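Local structure of cytochrome C (Marichromatium purpuratum 984, 5LO9) at residues D321-Y333 against V345-Q357. The protein probably oxidises thiosulfate to tetrathionate, and may run the reverse reaction, passing electrons along its c-type hemes. Sequence-based numbering, arbitrary orientation.
With HEC (heme c), chain E; THJ (thiosulfate), chain J; EDO (1,2-ethanediol), chain S; EDO (1,2-ethanediol), chain B.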
loop_
_atom_site.group_PDB
_atom_site.type_symbol
_atom_site.label_atom_id
_atom_site.label_comp_id
_atom_site.label_asym_id
_atom_site.label_seq_id
_atom_site.Cartn_x
_atom_site.Cartn_y
_atom_site.Cartn_z
ATOM N N ASP A 321 -1.373 10.793 4.536
ATOM C CA ASP A 321 -1.006 9.631 5.338
ATOM C C ASP A 321 -1.061 8.368 4.497
ATOM O O ASP A 321 -2.037 8.129 3.783
ATOM C CB ASP A 321 -1.935 9.468 6.559
ATOM C CG ASP A 321 -1.418 10.183 7.834
ATOM O OD1 ASP A 321 -0.242 10.668 7.896
ATOM O OD2 ASP A 321 -2.222 10.244 8.800
ATOM N N THR A 322 -0.005 7.572 4.580
ATOM C CA THR A 322 -0.020 6.229 4.039
ATOM C C THR A 322 -0.841 5.324 4.942
ATOM O O THR A 322 -1.232 5.690 6.044
ATOM C CB THR A 322 1.405 5.663 3.917
ATOM O OG1 THR A 322 2.099 5.710 5.172
ATOM C CG2 THR A 322 2.224 6.387 2.892
ATOM N N MET A 323 -1.126 4.123 4.449
ATOM C CA MET A 323 -1.706 3.096 5.304
ATOM C C MET A 323 -0.803 2.776 6.494
ATOM O O MET A 323 -1.297 2.584 7.605
ATOM C CB MET A 323 -1.972 1.842 4.493
ATOM C CG MET A 323 -2.474 0.677 5.292
ATOM S SD MET A 323 -4.023 1.027 6.126
ATOM C CE MET A 323 -5.145 1.244 4.771
ATOM N N ALA A 324 0.521 2.681 6.288
ATOM C CA ALA A 324 1.390 2.416 7.443
ATOM C C ALA A 324 1.303 3.540 8.456
ATOM O O ALA A 324 1.237 3.296 9.674
ATOM C CB ALA A 324 2.858 2.232 7.044
ATOM N N GLU A 325 1.324 4.779 7.978
ATOM C CA GLU A 325 1.305 5.898 8.902
ATOM C C GLU A 325 0.012 5.890 9.687
ATOM O O GLU A 325 -0.009 6.158 10.895
ATOM C CB GLU A 325 1.504 7.207 8.140
ATOM C CG GLU A 325 2.970 7.377 7.785
ATOM C CD GLU A 325 3.264 8.297 6.615
ATOM O OE1 GLU A 325 2.347 8.915 6.016
ATOM O OE2 GLU A 325 4.460 8.360 6.268
ATOM N N ARG A 326 -1.062 5.512 9.024
ATOM C CA ARG A 326 -2.355 5.440 9.674
ATOM C C ARG A 326 -2.349 4.386 10.764
ATOM O O ARG A 326 -2.752 4.647 11.900
ATOM C CB ARG A 326 -3.411 5.159 8.601
ATOM C CG ARG A 326 -4.825 5.037 9.032
ATOM C CD ARG A 326 -5.160 6.108 9.997
ATOM N NE ARG A 326 -6.476 6.635 9.723
ATOM C CZ ARG A 326 -7.366 6.918 10.654
ATOM N NH1 ARG A 326 -7.084 6.673 11.936
ATOM N NH2 ARG A 326 -8.555 7.414 10.289
ATOM N N ILE A 327 -1.853 3.199 10.445
ATOM C CA ILE A 327 -1.812 2.119 11.416
ATOM C C ILE A 327 -0.970 2.507 12.622
ATOM O O ILE A 327 -1.303 2.171 13.768
ATOM C CB ILE A 327 -1.294 0.839 10.743
ATOM C CG1 ILE A 327 -2.337 0.330 9.788
ATOM C CG2 ILE A 327 -1.004 -0.261 11.756
ATOM C CD1 ILE A 327 -1.823 -0.684 8.825
ATOM N N GLN A 328 0.121 3.232 12.399
ATOM C CA GLN A 328 0.896 3.718 13.541
ATOM C C GLN A 328 0.121 4.750 14.355
ATOM O O GLN A 328 0.274 4.808 15.576
ATOM C CB GLN A 328 2.211 4.297 13.060
ATOM C CG GLN A 328 3.106 3.245 12.467
ATOM C CD GLN A 328 4.343 3.853 11.859
ATOM O OE1 GLN A 328 4.277 4.859 11.129
ATOM N NE2 GLN A 328 5.489 3.278 12.188
ATOM N N GLY A 329 -0.743 5.534 13.708
ATOM C CA GLY A 329 -1.612 6.426 14.451
ATOM C C GLY A 329 -2.512 5.674 15.409
ATOM O O GLY A 329 -2.645 6.048 16.574
ATOM N N CYS A 330 -3.123 4.589 14.933
ATOM C CA CYS A 330 -3.950 3.752 15.787
ATOM C C CYS A 330 -3.163 3.192 16.969
ATOM O O CYS A 330 -3.688 3.081 18.088
ATOM C CB CYS A 330 -4.557 2.637 14.933
ATOM S SG CYS A 330 -6.069 3.165 14.103
ATOM N N PHE A 331 -1.896 2.833 16.759
ATOM C CA PHE A 331 -1.115 2.358 17.897
ATOM C C PHE A 331 -0.860 3.501 18.860
ATOM O O PHE A 331 -0.891 3.308 20.077
ATOM C CB PHE A 331 0.207 1.732 17.446
ATOM C CG PHE A 331 0.135 0.247 17.135
ATOM C CD1 PHE A 331 0.321 -0.684 18.133
ATOM C CD2 PHE A 331 -0.065 -0.210 15.843
ATOM C CE1 PHE A 331 0.277 -2.053 17.864
ATOM C CE2 PHE A 331 -0.104 -1.587 15.562
ATOM C CZ PHE A 331 0.060 -2.499 16.567
ATOM N N ARG A 332 -0.636 4.705 18.329
ATOM C CA ARG A 332 -0.316 5.843 19.185
ATOM C C ARG A 332 -1.508 6.239 20.047
ATOM O O ARG A 332 -1.332 6.653 21.190
ATOM C CB ARG A 332 0.158 7.036 18.345
ATOM C CG ARG A 332 0.620 8.213 19.195
ATOM C CD ARG A 332 1.502 9.272 18.498
ATOM N NE ARG A 332 2.384 9.932 19.493
ATOM C CZ ARG A 332 2.661 11.247 19.577
ATOM N NH1 ARG A 332 2.145 12.123 18.721
ATOM N NH2 ARG A 332 3.484 11.697 20.537
ATOM N N TYR A 333 -2.723 6.140 19.525
ATOM C CA TYR A 333 -3.887 6.685 20.214
ATOM C C TYR A 333 -4.820 5.590 20.714
ATOM O O TYR A 333 -5.056 5.502 21.915
ATOM C CB TYR A 333 -4.642 7.657 19.317
ATOM C CG TYR A 333 -3.790 8.815 18.842
ATOM C CD1 TYR A 333 -3.244 9.704 19.735
ATOM C CD2 TYR A 333 -3.507 9.006 17.495
ATOM C CE1 TYR A 333 -2.428 10.766 19.302
ATOM C CE2 TYR A 333 -2.713 10.055 17.074
ATOM C CZ TYR A 333 -2.169 10.923 17.977
ATOM O OH TYR A 333 -1.387 11.962 17.562
ATOM N N VAL A 345 5.383 3.348 19.020
ATOM C CA VAL A 345 4.590 2.619 18.032
ATOM C C VAL A 345 5.524 1.646 17.330
ATOM O O VAL A 345 6.746 1.755 17.445
ATOM C CB VAL A 345 3.900 3.533 17.006
ATOM C CG1 VAL A 345 3.116 4.597 17.675
ATOM C CG2 VAL A 345 4.873 4.122 16.060
ATOM N N PRO A 346 5.005 0.654 16.638
ATOM C CA PRO A 346 5.883 -0.346 16.028
ATOM C C PRO A 346 6.662 0.253 14.878
ATOM O O PRO A 346 6.193 1.180 14.209
ATOM C CB PRO A 346 4.916 -1.422 15.543
ATOM C CG PRO A 346 3.640 -1.123 16.201
ATOM C CD PRO A 346 3.585 0.334 16.441
ATOM N N GLU A 347 7.865 -0.292 14.649
ATOM C CA GLU A 347 8.689 0.171 13.537
ATOM C C GLU A 347 7.956 -0.046 12.225
ATOM O O GLU A 347 7.252 -1.055 12.019
ATOM C CB GLU A 347 10.031 -0.557 13.499
ATOM C CG GLU A 347 11.249 0.278 13.951
ATOM C CD GLU A 347 12.543 -0.529 13.869
ATOM O OE1 GLU A 347 12.724 -1.263 12.854
ATOM O OE2 GLU A 347 13.372 -0.421 14.807
ATOM N N THR A 348 8.118 0.928 11.337
ATOM C CA THR A 348 7.287 0.967 10.145
ATOM C C THR A 348 7.671 -0.112 9.114
ATOM O O THR A 348 6.769 -0.675 8.475
ATOM C CB THR A 348 7.297 2.395 9.549
ATOM O OG1 THR A 348 6.835 2.358 8.183
ATOM C CG2 THR A 348 8.664 3.088 9.702
ATOM N N ASN A 349 8.948 -0.513 8.993
ATOM C CA ASN A 349 9.271 -1.668 8.151
ATOM C C ASN A 349 9.463 -2.956 8.930
ATOM O O ASN A 349 10.033 -3.916 8.399
ATOM C CB ASN A 349 10.483 -1.404 7.262
ATOM C CG ASN A 349 10.138 -0.541 6.084
ATOM O OD1 ASN A 349 9.005 -0.525 5.613
ATOM N ND2 ASN A 349 11.101 0.152 5.580
ATOM N N GLY A 350 8.906 -3.048 10.131
ATOM C CA GLY A 350 8.951 -4.286 10.894
ATOM C C GLY A 350 7.875 -5.292 10.547
ATOM O O GLY A 350 6.951 -5.058 9.767
ATOM N N LEU A 351 7.952 -6.422 11.231
ATOM C CA LEU A 351 7.069 -7.527 10.889
ATOM C C LEU A 351 5.609 -7.228 11.252
ATOM O O LEU A 351 4.699 -7.768 10.611
ATOM C CB LEU A 351 7.544 -8.818 11.560
ATOM C CG LEU A 351 7.033 -10.071 10.862
ATOM C CD1 LEU A 351 7.672 -10.147 9.493
ATOM C CD2 LEU A 351 7.322 -11.312 11.649
ATOM N N VAL A 352 5.363 -6.438 12.301
ATOM C CA VAL A 352 3.989 -6.149 12.721
ATOM C C VAL A 352 3.259 -5.348 11.642
ATOM O O VAL A 352 2.192 -5.743 11.154
ATOM C CB VAL A 352 3.992 -5.398 14.068
ATOM C CG1 VAL A 352 2.669 -4.706 14.318
ATOM C CG2 VAL A 352 4.315 -6.321 15.227
ATOM N N LEU A 353 3.827 -4.212 11.246
ATOM C CA LEU A 353 3.220 -3.415 10.189
ATOM C C LEU A 353 3.162 -4.211 8.885
ATOM O O LEU A 353 2.237 -4.037 8.073
ATOM C CB LEU A 353 4.012 -2.116 9.981
ATOM C CG LEU A 353 3.526 -0.767 10.523
ATOM C CD1 LEU A 353 2.263 -0.366 9.839
ATOM C CD2 LEU A 353 3.312 -0.842 12.003
ATOM N N ASP A 354 4.177 -5.049 8.632
ATOM C CA ASP A 354 4.150 -5.823 7.403
ATOM C C ASP A 354 3.021 -6.842 7.429
ATOM O O ASP A 354 2.308 -7.021 6.439
ATOM C CB ASP A 354 5.507 -6.479 7.162
ATOM C CG ASP A 354 6.624 -5.439 6.757
ATOM O OD1 ASP A 354 6.336 -4.179 6.616
ATOM O OD2 ASP A 354 7.797 -5.909 6.629
ATOM N N ALA A 355 2.830 -7.516 8.553
ATOM C CA ALA A 355 1.725 -8.460 8.633
ATOM C C ALA A 355 0.386 -7.724 8.591
ATOM O O ALA A 355 -0.514 -8.093 7.829
ATOM C CB ALA A 355 1.861 -9.324 9.891
ATOM N N LEU A 356 0.235 -6.658 9.382
ATOM C CA LEU A 356 -1.043 -5.978 9.383
ATOM C C LEU A 356 -1.365 -5.469 7.995
ATOM O O LEU A 356 -2.501 -5.607 7.522
ATOM C CB LEU A 356 -1.055 -4.840 10.396
ATOM C CG LEU A 356 -1.132 -5.250 11.879
ATOM C CD1 LEU A 356 -0.762 -4.060 12.792
ATOM C CD2 LEU A 356 -2.520 -5.768 12.192
ATOM N N GLN A 357 -0.376 -4.913 7.307
ATOM C CA GLN A 357 -0.640 -4.463 5.950
ATOM C C GLN A 357 -0.915 -5.632 5.013
ATOM O O GLN A 357 -1.708 -5.498 4.086
ATOM C CB GLN A 357 0.511 -3.640 5.424
ATOM C CG GLN A 357 0.601 -2.298 6.085
ATOM C CD GLN A 357 1.597 -1.389 5.436
ATOM O OE1 GLN A 357 1.246 -0.591 4.562
ATOM N NE2 GLN A 357 2.850 -1.504 5.842
HETATM FE FE HEC E . -8.757 1.839 14.009
HETATM C CHA HEC E . -9.903 4.039 11.520
HETATM C CHB HEC E . -6.617 0.298 11.706
HETATM C CHC HEC E . -7.420 -0.185 16.573
HETATM C CHD HEC E . -11.139 3.063 16.165
HETATM N NA HEC E . -8.356 2.124 11.986
HETATM C C1A HEC E . -8.897 3.043 11.194
HETATM C C2A HEC E . -8.385 2.998 9.807
HETATM C C3A HEC E . -7.431 1.904 9.849
HETATM C C4A HEC E . -7.479 1.420 11.251
HETATM C CMA HEC E . -6.624 1.388 8.712
HETATM C CAA HEC E . -8.806 3.857 8.641
HETATM C CBA HEC E . -10.209 3.446 8.207
HETATM C CGA HEC E . -10.636 4.169 6.941
HETATM O O1A HEC E . -11.592 3.674 6.302
HETATM O O2A HEC E . -10.049 5.235 6.583
HETATM N NB HEC E . -7.304 0.346 14.143
HETATM C C1B HEC E . -6.569 -0.122 13.111
HETATM C C2B HEC E . -5.613 -1.158 13.513
HETATM C C3B HEC E . -5.846 -1.293 14.944
HETATM C C4B HEC E . -6.904 -0.305 15.226
HETATM C CMB HEC E . -4.667 -1.917 12.652
HETATM C CAB HEC E . -5.136 -2.207 15.888
HETATM C CBB HEC E . -3.670 -1.777 15.931
HETATM N NC HEC E . -9.190 1.508 16.024
HETATM C C1C HEC E . -8.578 0.662 16.868
HETATM C C2C HEC E . -9.209 0.617 18.207
HETATM C C3C HEC E . -10.306 1.592 18.083
HETATM C C4C HEC E . -10.200 2.063 16.682
HETATM C CMC HEC E . -8.775 -0.224 19.380
HETATM C CAC HEC E . -11.373 2.004 19.080
HETATM C CBC HEC E . -10.782 2.387 20.398
HETATM N ND HEC E . -10.234 3.303 13.854
HETATM C C1D HEC E . -11.068 3.640 14.825
HETATM C C2D HEC E . -12.015 4.696 14.424
HETATM C C3D HEC E . -11.668 5.023 13.030
HETATM C C4D HEC E . -10.536 4.081 12.809
HETATM C CMD HEC E . -13.056 5.279 15.316
HETATM C CAD HEC E . -12.289 6.023 12.070
HETATM C CBD HEC E . -12.311 7.488 12.557
HETATM C CGD HEC E . -10.965 8.195 12.814
HETATM O O1D HEC E . -10.062 7.702 13.556
HETATM O O2D HEC E . -10.796 9.329 12.287
HETATM S S1 THJ J . -7.071 6.321 15.419
HETATM O O1 THJ J . -5.854 6.893 14.746
HETATM O O2 THJ J . -8.246 7.246 15.293
HETATM O O3 THJ J . -6.783 6.234 16.871
HETATM S S2 THJ J . -7.415 4.602 14.829
HETATM C C1 EDO S . 1.459 2.333 1.840
HETATM O O1 EDO S . 1.451 2.049 3.270
HETATM C C2 EDO S . 0.074 2.141 1.187
HETATM O O2 EDO S . -0.822 3.314 1.372
HETATM C C1 EDO B . 1.874 8.465 12.658
HETATM O O1 EDO B . 3.089 7.784 12.187
HETATM C C2 EDO B . 1.624 8.592 14.209
HETATM O O2 EDO B . 2.737 8.320 15.112
#
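F331 is sandwiched between P346 and the heme. P346 CG stands 3.6 Å from the ring centroid and 1° off the ring normal, a CH-pi contact for which the compact, puckered ring of proline, with its C-H groups turned to the aromatic face, is well suited; heme vinyl-derived carbon CBB covers the opposite face toward the rim, and L356 CD1 meets the edge in plane. With an alanine in place of F331, P346 and the heme would probably face each other across a gap, and L356 CD1 would lose its aromatic neighbour. Branched aliphatic chains continue this apolar seam: I327 CG2 touches L353 CD1 at 3.8 Å and L356 CD1 at 3.9 Å, while small A324 lets L353 CD1 come within 3.8 Å of its CA.

One polar bond crosses the interface. Q328, extended beyond CG (chi2 174°), is long enough for NE2 to donate to P346 O at 3.0 Å, nearly in line with the carbonyl; this satisfies a loop carbonyl and helps to hold the amide's rotation. At the helix start, T322 and E325 form a capping box, and an ethanediol, probably from the crystallisation liquor, bridges A324 N and Q357 OE1.

C330, bonded through SG to thiosulfate S2 at 2.1 Å, and R326 carry helix 323-332 into the ligand pocket. That helix follows strand 319-321 and crosses the start of helix 351-363 at 111°, with M323 reaching helix 304-307 and A355 packing on helix 256-269.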